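Local structure of aminotransferase, class V family protein (Trichomonas vaginalis, 5F8V) at residues Ile85-Ile90 against Pro225-Thr230; Val212-Asp217 against Met231-Gln236. The protein probably catalyses the pyridoxal-phosphate-dependent conversion of O-phospho-L-serine and 2-oxoglutarate into 3-phosphooxypyruvate and L-glutamate, the second step of L-serine biosynthesis. One frame throughout, in Å; residues are numbered along the deposited sequence.

Contact 1: Ile85-Ile90 against Pro225-Thr230; sequences IPFNFI and PFCPIT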
ATOM      1  N   ILE A  85      12.333   7.484   6.970  1.00 14.86           N
ATOM      2  CA  ILE A  85      13.289   7.374   8.076  1.00 14.92           C
ATOM      3  C   ILE A  85      13.986   8.719   8.393  1.00 15.09           C
ATOM      4  O   ILE A  85      13.889   9.199   9.531  1.00 15.09           O
ATOM      5  CB  ILE A  85      14.317   6.217   7.859  1.00 15.02           C
ATOM      6  CG1 ILE A  85      13.642   4.829   7.970  1.00 15.13           C
ATOM      7  CG2 ILE A  85      15.497   6.319   8.825  1.00 14.86           C
ATOM      8  CD1 ILE A  85      12.976   4.488   9.293  1.00 15.25           C
ATOM      9  N   PRO A  86      14.677   9.334   7.407  1.00 15.13           N
ATOM     10  CA  PRO A  86      15.317  10.615   7.716  1.00 15.09           C
ATOM     11  C   PRO A  86      14.346  11.757   8.041  1.00 14.92           C
ATOM     12  O   PRO A  86      14.643  12.546   8.937  1.00 15.05           O
ATOM     13  CB  PRO A  86      16.152  10.921   6.459  1.00 15.17           C
ATOM     14  CG  PRO A  86      15.586  10.058   5.385  1.00 14.94           C
ATOM     15  CD  PRO A  86      15.083   8.835   6.083  1.00 15.10           C
ATOM     16  N   PHE A  87      13.211  11.842   7.347  1.00 14.80           N
ATOM     17  CA  PHE A  87      12.160  12.814   7.702  1.00 14.49           C
ATOM     18  C   PHE A  87      11.832  12.748   9.192  1.00 14.65           C
ATOM     19  O   PHE A  87      11.746  13.788   9.848  1.00 14.33           O
ATOM     20  CB  PHE A  87      10.863  12.592   6.915  1.00 14.65           C
ATOM     21  CG  PHE A  87      10.831  13.267   5.584  1.00 15.08           C
ATOM     22  CD1 PHE A  87      10.797  14.661   5.497  1.00 15.00           C
ATOM     23  CD2 PHE A  87      10.824  12.520   4.404  1.00 15.17           C
ATOM     24  CE1 PHE A  87      10.775  15.287   4.267  1.00 14.95           C
ATOM     25  CE2 PHE A  87      10.797  13.151   3.171  1.00 15.13           C
ATOM     26  CZ  PHE A  87      10.768  14.536   3.103  1.00 15.14           C
ATOM     27  N   ASN A  88      11.699  11.521   9.707  1.00 14.50           N
ATOM     28  CA  ASN A  88      11.239  11.260  11.072  1.00 14.56           C
ATOM     29  C   ASN A  88      12.301  11.282  12.174  1.00 15.07           C
ATOM     30  O   ASN A  88      11.972  11.601  13.318  1.00 14.69           O
ATOM     31  CB  ASN A  88      10.504   9.902  11.130  1.00 14.31           C
ATOM     32  CG  ASN A  88       9.075   9.983  10.622  1.00 14.47           C
ATOM     33  OD1 ASN A  88       8.158  10.311  11.378  1.00 14.69           O
ATOM     34  ND2 ASN A  88       8.869   9.657   9.345  1.00 14.22           N
ATOM     35  N   PHE A  89      13.547  10.919  11.857  1.00 15.51           N
ATOM     36  CA  PHE A  89      14.544  10.606  12.900  1.00 15.88           C
ATOM     37  C   PHE A  89      15.876  11.363  12.873  1.00 16.09           C
ATOM     38  O   PHE A  89      16.718  11.132  13.747  1.00 15.91           O
ATOM     39  CB  PHE A  89      14.844   9.098  12.905  1.00 16.08           C
ATOM     40  CG  PHE A  89      13.639   8.232  13.132  1.00 16.18           C
ATOM     41  CD1 PHE A  89      12.859   8.377  14.282  1.00 16.27           C
ATOM     42  CD2 PHE A  89      13.293   7.239  12.212  1.00 16.11           C
ATOM     43  CE1 PHE A  89      11.752   7.568  14.490  1.00 15.79           C
ATOM     44  CE2 PHE A  89      12.192   6.432  12.422  1.00 15.98           C
ATOM     45  CZ  PHE A  89      11.424   6.597  13.563  1.00 15.92           C
ATOM     46  N   ILE A  90      16.092  12.241  11.895  1.00 16.59           N
ATOM     47  CA  ILE A  90      17.254  13.136  11.940  1.00 17.16           C
ATOM     48  C   ILE A  90      17.163  14.037  13.180  1.00 17.88           C
ATOM     49  O   ILE A  90      18.153  14.245  13.873  1.00 17.58           O
ATOM     50  CB  ILE A  90      17.385  13.990  10.653  1.00 17.30           C
ATOM     51  CG1 ILE A  90      17.837  13.096   9.491  1.00 17.30           C
ATOM     52  CG2 ILE A  90      18.381  15.139  10.845  1.00 17.48           C
ATOM     53  CD1 ILE A  90      17.753  13.754   8.132  1.00 17.49           C
ATOM     54  N   PRO A 225      10.887  19.487   7.763  1.00 20.26           N
ATOM     55  CA  PRO A 225       9.884  20.100   6.875  1.00 20.14           C
ATOM     56  C   PRO A 225       9.601  19.281   5.600  1.00 19.67           C
ATOM     57  O   PRO A 225      10.461  18.526   5.132  1.00 18.92           O
ATOM     58  CB  PRO A 225      10.522  21.451   6.493  1.00 20.21           C
ATOM     59  CG  PRO A 225      11.575  21.699   7.512  1.00 20.45           C
ATOM     60  CD  PRO A 225      12.078  20.344   7.900  1.00 20.51           C
ATOM     61  N   PHE A 226       8.400  19.452   5.061  1.00 19.41           N
ATOM     62  CA  PHE A 226       7.939  18.802   3.824  1.00 19.64           C
ATOM     63  C   PHE A 226       7.700  17.295   3.953  1.00 19.22           C
ATOM     64  O   PHE A 226       7.613  16.602   2.942  1.00 19.74           O
ATOM     65  CB  PHE A 226       8.862  19.115   2.627  1.00 20.12           C
ATOM     66  CG  PHE A 226       9.250  20.564   2.533  1.00 21.08           C
ATOM     67  CD1 PHE A 226       8.337  21.512   2.086  1.00 21.60           C
ATOM     68  CD2 PHE A 226      10.520  20.985   2.909  1.00 21.44           C
ATOM     69  CE1 PHE A 226       8.685  22.850   2.007  1.00 22.20           C
ATOM     70  CE2 PHE A 226      10.879  22.329   2.835  1.00 22.39           C
ATOM     71  CZ  PHE A 226       9.958  23.263   2.382  1.00 22.26           C
ATOM     72  N   CYS A 227       7.548  16.789   5.176  1.00 18.43           N
ATOM     73  CA  CYS A 227       7.165  15.395   5.363  1.00 18.07           C
ATOM     74  C   CYS A 227       5.698  15.261   4.972  1.00 17.45           C
ATOM     75  O   CYS A 227       4.878  16.022   5.483  1.00 17.90           O
ATOM     76  CB  CYS A 227       7.356  14.962   6.811  1.00 17.95           C
ATOM     77  SG  CYS A 227       7.140  13.191   7.060  1.00 18.53           S
ATOM     78  N   PRO A 228       5.361  14.329   4.049  1.00 16.32           N
ATOM     79  CA  PRO A 228       3.955  14.039   3.817  1.00 15.98           C
ATOM     80  C   PRO A 228       3.304  13.589   5.109  1.00 15.77           C
ATOM     81  O   PRO A 228       3.898  12.798   5.836  1.00 14.87           O
ATOM     82  CB  PRO A 228       4.008  12.904   2.799  1.00 16.09           C
ATOM     83  CG  PRO A 228       5.236  13.208   2.023  1.00 16.00           C
ATOM     84  CD  PRO A 228       6.205  13.568   3.111  1.00 16.23           C
ATOM     85  N   ILE A 229       2.122  14.117   5.411  1.00 15.90           N
ATOM     86  CA  ILE A 229       1.520  13.899   6.729  1.00 16.59           C
ATOM     87  C   ILE A 229       1.321  12.416   7.086  1.00 16.14           C
ATOM     88  O   ILE A 229       1.551  12.053   8.235  1.00 16.11           O
ATOM     89  CB  ILE A 229       0.207  14.686   6.937  1.00 16.86           C
ATOM     90  CG1 ILE A 229      -0.165  14.707   8.437  1.00 17.40           C
ATOM     91  CG2 ILE A 229      -0.922  14.110   6.091  1.00 16.63           C
ATOM     92  CD1 ILE A 229      -1.297  15.655   8.780  1.00 17.69           C
ATOM     93  N   THR A 230       0.936  11.566   6.121  1.00 16.43           N
ATOM     94  CA  THR A 230       0.779  10.107   6.399  1.00 16.19           C
ATOM     95  C   THR A 230       2.108   9.394   6.676  1.00 16.28           C
ATOM     96  O   THR A 230       2.112   8.299   7.244  1.00 16.32           O
ATOM     97  CB  THR A 230       0.045   9.340   5.264  1.00 15.95           C
ATOM     98  OG1 THR A 230       0.691   9.580   4.007  1.00 15.75           O
ATOM     99  CG2 THR A 230      -1.415   9.758   5.183  1.00 16.13           C
TER
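Phe87, on helix 78-89, lays one face of its ring against Cys227, a case of an aromatic side chain packing on backbone as much as on side chains. Cys227 CA sits over that face, 4.1 Å from the centroid of the Phe87 ring and 27° off its normal, a CH-pi contact. With Phe87 CG anti to its carbonyl carbon (chi1 -86°), the ring reaches out from the helix and runs its CD1-CE1 side along the chain. Cys227 CB touches Phe87 CD1 at 3.7 Å. The thiol swings anti to the Cys227 nitrogen (chi1 -171°) and lies back toward the root of the phenylalanine, with SG 3.8 Å from Phe87 CB. Cys227 SG stands oblique to the ring, 4.6 Å from the Phe87 centroid, in a sulfur-aromatic contact. Further out along the same flank the ring edge meets backbone, with Phe87 CE1 3.4 Å from Pro225 O near the ring plane. Phe117 adds an edge-to-face partner, and a backbone hydrogen bond joins Phe87 to Lys224. Phe226 turns its ring elsewhere, to meet Phe226 of the second subunit with nearly parallel planes, while Cys227 O accepts from Arg114 of that subunit. The Cys sulfur-aromatic and CH-pi contacts join a subunit-interface loop to a helix of the large domain of a dimeric fold-type I pyridoxal-phosphate enzyme.

Contact 2: Val212-Asp217 against Met231-Gln236; sequences VIIRKD and MDYRIQ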
ATOM      1  N   VAL A 212       6.357  -1.035  10.752  1.00 15.00           N
ATOM      2  CA  VAL A 212       7.366  -0.150  11.325  1.00 15.22           C
ATOM      3  C   VAL A 212       7.235  -0.223  12.848  1.00 15.09           C
ATOM      4  O   VAL A 212       6.150  -0.015  13.397  1.00 15.32           O
ATOM      5  CB  VAL A 212       7.226   1.306  10.826  1.00 15.70           C
ATOM      6  CG1 VAL A 212       8.476   2.105  11.160  1.00 15.75           C
ATOM      7  CG2 VAL A 212       6.975   1.351   9.324  1.00 15.68           C
ATOM      8  N   ILE A 213       8.339  -0.549  13.514  1.00 15.03           N
ATOM      9  CA  ILE A 213       8.397  -0.652  14.968  1.00 14.99           C
ATOM     10  C   ILE A 213       9.343   0.428  15.454  1.00 15.07           C
ATOM     11  O   ILE A 213      10.512   0.433  15.059  1.00 14.83           O
ATOM     12  CB  ILE A 213       8.884  -2.048  15.410  1.00 15.14           C
ATOM     13  CG1 ILE A 213       7.839  -3.104  15.021  1.00 15.16           C
ATOM     14  CG2 ILE A 213       9.164  -2.080  16.913  1.00 15.05           C
ATOM     15  CD1 ILE A 213       8.267  -4.540  15.258  1.00 15.51           C
ATOM     16  N   ILE A 214       8.848   1.330  16.310  1.00 15.17           N
ATOM     17  CA  ILE A 214       9.581   2.559  16.678  1.00 15.23           C
ATOM     18  C   ILE A 214       9.677   2.738  18.191  1.00 16.06           C
ATOM     19  O   ILE A 214       8.663   2.656  18.889  1.00 15.26           O
ATOM     20  CB  ILE A 214       8.901   3.825  16.099  1.00 14.73           C
ATOM     21  CG1 ILE A 214       8.630   3.658  14.597  1.00 14.47           C
ATOM     22  CG2 ILE A 214       9.757   5.071  16.374  1.00 14.57           C
ATOM     23  CD1 ILE A 214       7.727   4.712  13.992  1.00 14.00           C
ATOM     24  N   ARG A 215      10.889   3.002  18.687  1.00 17.06           N
ATOM     25  CA  ARG A 215      11.101   3.282  20.113  1.00 18.77           C
ATOM     26  C   ARG A 215      10.502   4.670  20.408  1.00 18.76           C
ATOM     27  O   ARG A 215      10.763   5.620  19.669  1.00 17.34           O
ATOM     28  CB  ARG A 215      12.600   3.254  20.449  1.00 20.13           C
ATOM     29  CG  ARG A 215      12.922   3.001  21.920  1.00 21.71           C
ATOM     30  CD  ARG A 215      14.130   3.804  22.382  1.00 23.27           C
ATOM     31  NE  ARG A 215      15.423   3.276  21.977  1.00 25.36           N
ATOM     32  CZ  ARG A 215      16.533   3.998  21.799  1.00 26.02           C
ATOM     33  NH1 ARG A 215      16.555   5.321  21.984  1.00 26.83           N
ATOM     34  NH2 ARG A 215      17.649   3.380  21.422  1.00 27.08           N
ATOM     35  N   LYS A 216       9.706   4.776  21.470  1.00 19.73           N
ATOM     36  CA  LYS A 216       8.873   5.978  21.713  1.00 20.76           C
ATOM     37  C   LYS A 216       9.607   7.325  21.826  1.00 20.58           C
ATOM     38  O   LYS A 216       9.094   8.330  21.330  1.00 20.94           O
ATOM     39  CB  LYS A 216       7.955   5.772  22.932  1.00 21.33           C
ATOM     40  CG  LYS A 216       6.777   4.873  22.629  1.00 21.61           C
ATOM     41  CD  LYS A 216       5.982   4.512  23.867  1.00 22.47           C
ATOM     42  CE  LYS A 216       4.778   3.674  23.482  1.00 23.00           C
ATOM     43  NZ  LYS A 216       4.099   3.097  24.669  1.00 23.80           N
ATOM     44  N   ASP A 217      10.780   7.356  22.462  1.00 20.68           N
ATOM     45  CA  ASP A 217      11.580   8.604  22.545  1.00 21.09           C
ATOM     46  C   ASP A 217      12.150   9.077  21.194  1.00 20.77           C
ATOM     47  O   ASP A 217      12.461  10.264  21.046  1.00 19.38           O
ATOM     48  CB  ASP A 217      12.718   8.509  23.584  1.00 22.08           C
ATOM     49  CG  ASP A 217      13.724   7.418  23.263  1.00 23.16           C
ATOM     50  OD1 ASP A 217      13.253   6.341  22.853  1.00 24.05           O
ATOM     51  OD2 ASP A 217      14.950   7.622  23.420  1.00 22.09           O
ATOM     52  N   MET A 231       3.220   9.999   6.254  1.00 16.47           N
ATOM     53  CA  MET A 231       4.559   9.468   6.505  1.00 16.33           C
ATOM     54  C   MET A 231       5.216  10.008   7.784  1.00 16.11           C
ATOM     55  O   MET A 231       6.372   9.664   8.073  1.00 15.65           O
ATOM     56  CB  MET A 231       5.464   9.762   5.299  1.00 16.94           C
ATOM     57  CG  MET A 231       5.006   9.110   4.002  1.00 17.44           C
ATOM     58  SD  MET A 231       5.940   9.664   2.564  1.00 18.40           S
ATOM     59  CE  MET A 231       7.594   9.154   3.010  1.00 17.15           C
ATOM     60  N   ASP A 232       4.508  10.862   8.529  1.00 15.92           N
ATOM     61  CA  ASP A 232       4.942  11.290   9.856  1.00 16.24           C
ATOM     62  C   ASP A 232       4.456  10.220  10.813  1.00 16.88           C
ATOM     63  O   ASP A 232       3.246  10.061  11.005  1.00 17.43           O
ATOM     64  CB  ASP A 232       4.346  12.659  10.208  1.00 16.41           C
ATOM     65  CG  ASP A 232       4.876  13.232  11.529  1.00 16.42           C
ATOM     66  OD1 ASP A 232       5.439  12.496  12.376  1.00 16.41           O
ATOM     67  OD2 ASP A 232       4.706  14.449  11.728  1.00 17.09           O
ATOM     68  N   TYR A 233       5.389   9.476  11.401  1.00 17.14           N
ATOM     69  CA  TYR A 233       5.033   8.316  12.207  1.00 17.29           C
ATOM     70  C   TYR A 233       4.282   8.688  13.496  1.00 17.89           C
ATOM     71  O   TYR A 233       3.504   7.879  13.996  1.00 17.20           O
ATOM     72  CB  TYR A 233       6.258   7.454  12.527  1.00 16.86           C
ATOM     73  CG  TYR A 233       6.908   6.742  11.341  1.00 16.88           C
ATOM     74  CD1 TYR A 233       6.151   6.031  10.400  1.00 16.85           C
ATOM     75  CD2 TYR A 233       8.295   6.744  11.190  1.00 16.57           C
ATOM     76  CE1 TYR A 233       6.761   5.370   9.331  1.00 16.43           C
ATOM     77  CE2 TYR A 233       8.911   6.089  10.131  1.00 16.82           C
ATOM     78  CZ  TYR A 233       8.151   5.401   9.207  1.00 16.83           C
ATOM     79  OH  TYR A 233       8.796   4.751   8.165  1.00 16.40           O
ATOM     80  N   ARG A 234       4.510   9.896  14.015  1.00 19.33           N
ATOM     81  CA  ARG A 234       3.718  10.444  15.133  1.00 20.51           C
ATOM     82  C   ARG A 234       2.236  10.486  14.791  1.00 20.85           C
ATOM     83  O   ARG A 234       1.403  10.086  15.601  1.00 20.59           O
ATOM     84  CB  ARG A 234       4.164  11.872  15.479  1.00 21.11           C
ATOM     85  CG  ARG A 234       5.557  11.960  16.065  1.00 21.12           C
ATOM     86  CD  ARG A 234       6.264  13.261  15.711  1.00 21.14           C
ATOM     87  NE  ARG A 234       7.707  13.064  15.775  1.00 21.51           N
ATOM     88  CZ  ARG A 234       8.441  12.446  14.849  1.00 21.32           C
ATOM     89  NH1 ARG A 234       7.889  11.968  13.729  1.00 21.34           N
ATOM     90  NH2 ARG A 234       9.751  12.318  15.035  1.00 21.25           N
ATOM     91  N   ILE A 235       1.921  10.967  13.586  1.00 21.96           N
ATOM     92  CA  ILE A 235       0.533  11.014  13.100  1.00 22.83           C
ATOM     93  C   ILE A 235      -0.068   9.599  13.043  1.00 22.28           C
ATOM     94  O   ILE A 235      -1.219   9.413  13.427  1.00 21.60           O
ATOM     95  CB  ILE A 235       0.407  11.785  11.743  1.00 23.98           C
ATOM     96  CG1 ILE A 235       0.243  13.292  11.982  1.00 24.46           C
ATOM     97  CG2 ILE A 235      -0.804  11.338  10.924  1.00 24.16           C
ATOM     98  CD1 ILE A 235       1.353  13.938  12.775  1.00 25.60           C
ATOM     99  N   GLN A 236       0.708   8.614  12.577  1.00 21.81           N
ATOM    100  CA  GLN A 236       0.259   7.209  12.558  1.00 21.72           C
ATOM    101  C   GLN A 236      -0.046   6.688  13.966  1.00 21.40           C
ATOM    102  O   GLN A 236      -1.115   6.131  14.204  1.00 21.11           O
ATOM    103  CB  GLN A 236       1.301   6.288  11.893  1.00 21.45           C
ATOM    104  CG  GLN A 236       1.491   6.492  10.395  1.00 21.35           C
ATOM    105  CD  GLN A 236       0.245   6.210   9.576  1.00 21.32           C
ATOM    106  OE1 GLN A 236      -0.646   5.466   9.996  1.00 21.86           O
ATOM    107  NE2 GLN A 236       0.170   6.817   8.399  1.00 21.07           N
TER
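Tyr233 turns its CG anti to its own carbonyl carbon (chi1 -67°), which swings the ring toward strand 209-215, its root near Ile214 and its phenol end near Val212, two residues apart and so on the same side of the strand. Ile214 keeps its outer chain extended (chi2 168°) and brings CD1 over the root of the tyrosine, 3.4 Å from Tyr233 CG. This methyl approaches the ring obliquely and presses on Tyr233 CB as well. Val212 serves the phenol end: its CG1 branch stands 4.2 Å from the centroid of the Tyr233 ring, over the face and 23° off the normal, a CH-pi contact. The same Val212 CG1 comes within 3.8 Å of Tyr233 CZ. Both aliphatic side chains cross the tyrosine at about a right angle. The strand runs antiparallel to both its neighbours in an otherwise parallel sheet, a hallmark of the large domain in fold-type I aminotransferases. Against the opposite ring face Met231 O lies 4.3 Å above the plane, and the hydroxyl is hydrogen-bonded to Gln81 OE1. The start of helix 233-238 is fixed by Asp232 in the N-cap position, whose OD1 accepts from Arg234 N at 3.2 Å. The same OD1 receives Arg234 NH1 at 2.8 Å in a salt bridge from the other face of the carboxylate. Arg234 NH1 also bonds Asn88 OD1, and Arg234 NH2 bonds Arg221 O.

How the contacts relate
From the N terminus the chain passes first through Ile85-Ile90, on helix 78-89, then through Val212-Asp217, Pro225-Thr230 and Met231-Gln236. The segments alternate, so the two contacts cross. Contact 1 closes a long excursion of 134 residues that takes in most of the central sheet, whereas contact 2 closes 13 residues containing neither helix nor strand. Their centres lie about 10 Å apart, and Asn88 joins them: its amide bonds Met231 O on one side and Tyr233 N on the other. Phe89 also packs on Ile214, and Thr230 O accepts from Gln236. Together they tie helix 78-89, strand 209-215, the interface loop and helix 233-238 into one corner of the domain.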